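Local structure of peroxisomal catalase A (Saccharomyces cerevisiae, 1A4E) at residues T73-S78 with H213-H218. The protein probably breaks down hydrogen peroxide made by peroxisomal oxidases into water and oxygen, working as a heme-containing homotetramer. Numbering follows the deposited sequence.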
ATOM      1  N   THR B  73       7.957  42.691  11.629  1.00 27.16           N
ATOM      2  CA  THR B  73       6.493  42.677  11.633  1.00 29.95           C
ATOM      3  C   THR B  73       5.846  43.596  10.583  1.00 31.77           C
ATOM      4  O   THR B  73       4.662  43.474  10.262  1.00 32.86           O
ATOM      5  CB  THR B  73       5.969  43.045  13.039  1.00 30.33           C
ATOM      6  OG1 THR B  73       6.461  44.337  13.368  1.00 27.77           O
ATOM      7  CG2 THR B  73       6.365  41.989  14.066  1.00 24.35           C
ATOM      8  N   ASP B  74       6.637  44.512  10.014  1.00 31.33           N
ATOM      9  CA  ASP B  74       6.214  45.376   8.912  1.00 31.25           C
ATOM     10  C   ASP B  74       6.250  44.634   7.578  1.00 30.40           C
ATOM     11  O   ASP B  74       5.620  45.044   6.605  1.00 31.49           O
ATOM     12  CB  ASP B  74       7.123  46.616   8.830  1.00 31.37           C
ATOM     13  CG  ASP B  74       8.619  46.326   8.727  1.00 32.93           C
ATOM     14  OD1 ASP B  74       9.179  45.748   9.659  1.00 34.77           O
ATOM     15  OD2 ASP B  74       9.214  46.671   7.714  1.00 31.70           O
ATOM     16  N   ILE B  75       7.016  43.542   7.512  1.00 28.25           N
ATOM     17  CA  ILE B  75       7.066  42.718   6.310  1.00 28.78           C
ATOM     18  C   ILE B  75       6.126  41.507   6.437  1.00 29.02           C
ATOM     19  O   ILE B  75       5.359  41.206   5.524  1.00 28.22           O
ATOM     20  CB  ILE B  75       8.535  42.246   6.066  1.00 26.81           C
ATOM     21  CG1 ILE B  75       9.495  43.436   5.985  1.00 23.87           C
ATOM     22  CG2 ILE B  75       8.584  41.423   4.782  1.00 21.19           C
ATOM     23  CD1 ILE B  75       9.261  44.442   4.832  1.00 21.84           C
ATOM     24  N   CYS B  76       6.133  40.805   7.574  1.00 29.58           N
ATOM     25  CA  CYS B  76       5.362  39.583   7.742  1.00 29.10           C
ATOM     26  C   CYS B  76       4.633  39.543   9.063  1.00 28.27           C
ATOM     27  O   CYS B  76       5.243  39.698  10.119  1.00 27.51           O
ATOM     28  CB  CYS B  76       6.291  38.389   7.655  1.00 32.51           C
ATOM     29  SG  CYS B  76       5.383  36.830   7.630  1.00 31.20           S
ATOM     30  N   GLY B  77       3.321  39.301   8.989  1.00 28.99           N
ATOM     31  CA  GLY B  77       2.460  39.250  10.158  1.00 28.06           C
ATOM     32  C   GLY B  77       2.356  37.880  10.824  1.00 29.89           C
ATOM     33  O   GLY B  77       1.545  37.745  11.741  1.00 30.29           O
ATOM     34  N   SER B  78       3.125  36.848  10.412  1.00 27.50           N
ATOM     35  CA  SER B  78       3.079  35.519  11.022  1.00 26.90           C
ATOM     36  C   SER B  78       3.451  35.561  12.494  1.00 28.44           C
ATOM     37  O   SER B  78       4.395  36.250  12.890  1.00 30.64           O
ATOM     38  CB  SER B  78       4.040  34.563  10.334  1.00 24.26           C
ATOM     39  OG  SER B  78       3.735  34.489   8.953  1.00 26.78           O
ATOM     40  N   HIS B 213       5.219  41.998   0.157  1.00 32.58           N
ATOM     41  CA  HIS B 213       6.493  42.060  -0.531  1.00 31.32           C
ATOM     42  C   HIS B 213       6.898  40.722  -1.130  1.00 31.15           C
ATOM     43  O   HIS B 213       6.493  39.657  -0.671  1.00 32.00           O
ATOM     44  CB  HIS B 213       7.607  42.487   0.421  1.00 33.14           C
ATOM     45  CG  HIS B 213       7.613  43.949   0.855  1.00 33.90           C
ATOM     46  ND1 HIS B 213       6.867  44.527   1.783  1.00 33.39           N
ATOM     47  CD2 HIS B 213       8.464  44.911   0.365  1.00 34.99           C
ATOM     48  CE1 HIS B 213       7.224  45.783   1.885  1.00 32.36           C
ATOM     49  NE2 HIS B 213       8.186  46.003   1.028  1.00 33.51           N
ATOM     50  N   TYR B 214       7.670  40.791  -2.218  1.00 29.66           N
ATOM     51  CA  TYR B 214       8.334  39.629  -2.775  1.00 27.24           C
ATOM     52  C   TYR B 214       9.551  39.445  -1.886  1.00 28.74           C
ATOM     53  O   TYR B 214      10.287  40.394  -1.615  1.00 29.16           O
ATOM     54  CB  TYR B 214       8.802  39.871  -4.197  1.00 27.16           C
ATOM     55  CG  TYR B 214       7.685  39.952  -5.230  1.00 29.13           C
ATOM     56  CD1 TYR B 214       6.786  38.892  -5.422  1.00 27.86           C
ATOM     57  CD2 TYR B 214       7.571  41.101  -6.010  1.00 28.48           C
ATOM     58  CE1 TYR B 214       5.784  38.975  -6.390  1.00 26.49           C
ATOM     59  CE2 TYR B 214       6.568  41.192  -6.977  1.00 27.93           C
ATOM     60  CZ  TYR B 214       5.681  40.129  -7.163  1.00 28.59           C
ATOM     61  OH  TYR B 214       4.704  40.214  -8.136  1.00 26.67           O
ATOM     62  N   VAL B 215       9.764  38.220  -1.410  1.00 29.40           N
ATOM     63  CA  VAL B 215      10.812  37.916  -0.440  1.00 28.32           C
ATOM     64  C   VAL B 215      11.698  36.768  -0.896  1.00 27.67           C
ATOM     65  O   VAL B 215      11.221  35.821  -1.521  1.00 31.30           O
ATOM     66  CB  VAL B 215      10.146  37.566   0.936  1.00 27.52           C
ATOM     67  CG1 VAL B 215      11.195  37.175   1.959  1.00 30.12           C
ATOM     68  CG2 VAL B 215       9.421  38.782   1.503  1.00 26.53           C
ATOM     69  N   GLN B 216      13.011  36.849  -0.651  1.00 27.67           N
ATOM     70  CA  GLN B 216      13.909  35.712  -0.837  1.00 26.49           C
ATOM     71  C   GLN B 216      14.656  35.543   0.475  1.00 27.68           C
ATOM     72  O   GLN B 216      15.091  36.517   1.089  1.00 27.35           O
ATOM     73  CB  GLN B 216      14.897  35.948  -1.971  1.00 26.69           C
ATOM     74  CG  GLN B 216      14.111  35.793  -3.258  1.00 25.85           C
ATOM     75  CD  GLN B 216      14.880  35.264  -4.443  1.00 26.52           C
ATOM     76  OE1 GLN B 216      16.063  34.951  -4.385  1.00 30.59           O
ATOM     77  NE2 GLN B 216      14.202  35.132  -5.570  1.00 25.11           N
ATOM     78  N   VAL B 217      14.756  34.296   0.954  1.00 27.83           N
ATOM     79  CA  VAL B 217      15.341  34.025   2.264  1.00 25.99           C
ATOM     80  C   VAL B 217      16.738  33.419   2.168  1.00 25.88           C
ATOM     81  O   VAL B 217      17.035  32.575   1.324  1.00 26.69           O
ATOM     82  CB  VAL B 217      14.374  33.095   3.050  1.00 25.20           C
ATOM     83  CG1 VAL B 217      14.822  32.993   4.497  1.00 21.58           C
ATOM     84  CG2 VAL B 217      12.952  33.657   3.045  1.00 22.26           C
ATOM     85  N   HIS B 218      17.618  33.905   3.047  1.00 25.05           N
ATOM     86  CA  HIS B 218      19.008  33.479   3.121  1.00 25.35           C
ATOM     87  C   HIS B 218      19.284  32.987   4.532  1.00 27.34           C
ATOM     88  O   HIS B 218      19.054  33.701   5.502  1.00 29.41           O
ATOM     89  CB  HIS B 218      19.966  34.643   2.815  1.00 24.80           C
ATOM     90  CG  HIS B 218      19.870  35.174   1.395  1.00 22.48           C
ATOM     91  ND1 HIS B 218      20.736  34.994   0.405  1.00 24.95           N
ATOM     92  CD2 HIS B 218      18.826  35.924   0.912  1.00 20.68           C
ATOM     93  CE1 HIS B 218      20.262  35.597  -0.655  1.00 23.77           C
ATOM     94  NE2 HIS B 218      19.114  36.150  -0.339  1.00 23.91           N
TER
HETATM   95  O   HOH W   1       4.871  43.214   3.526  1.00 34.48           O
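Ile75 meets the imidazole of His213 through a single methyl group. Its CD1 stands 4.0 Å from the ring centroid and 21° off the ring normal, which makes this a CH-pi contact over the face, displaced toward the rim: the nearest ring atom is CE1 of His213, 3.8 Å from Ile75 CD1, with ND1 close behind. The two side chains cross at about a right angle, and the isoleucine meets the ring with CD1, the end of its longer branch. Torsions account for the division of labour in Ile75: with chi1 at -56°, CG1 lies anti to the carbonyl carbon and leads CD1 to the histidine, while CG2 lies anti to the backbone N and faces Val215. That second touch is a looser apolar one, Ile75 CG2 to Val215 CG2 at 4.3 Å.

A water ties the same two residues together by a polar route. The water oxygen lies 2.9 Å from Ile75 O, to which it can donate, and 3.0 Å from His213 ND1, in the plane of the imidazole at its edge. The ring is thus engaged in two directions, by the methyl above its plane and by the water within it. Within the loop, Ser78 N gives a long but nearly straight hydrogen bond to Cys76 SG (3.6 Å, 167°).

The contact joins the loop between strands 59-68 and 87-95 to strand 212-221 of the antiparallel beta-barrel at the core of the catalase fold; the side chain of Val215 lies about 13 Å from a bound heme. Thr266 of neighbouring strand 259-267 touches both Ile75 and His213; on strand 203-206, Trp205 packs on Cys76 and Val215, while Gly77 and Ser206 are joined by a backbone hydrogen bond.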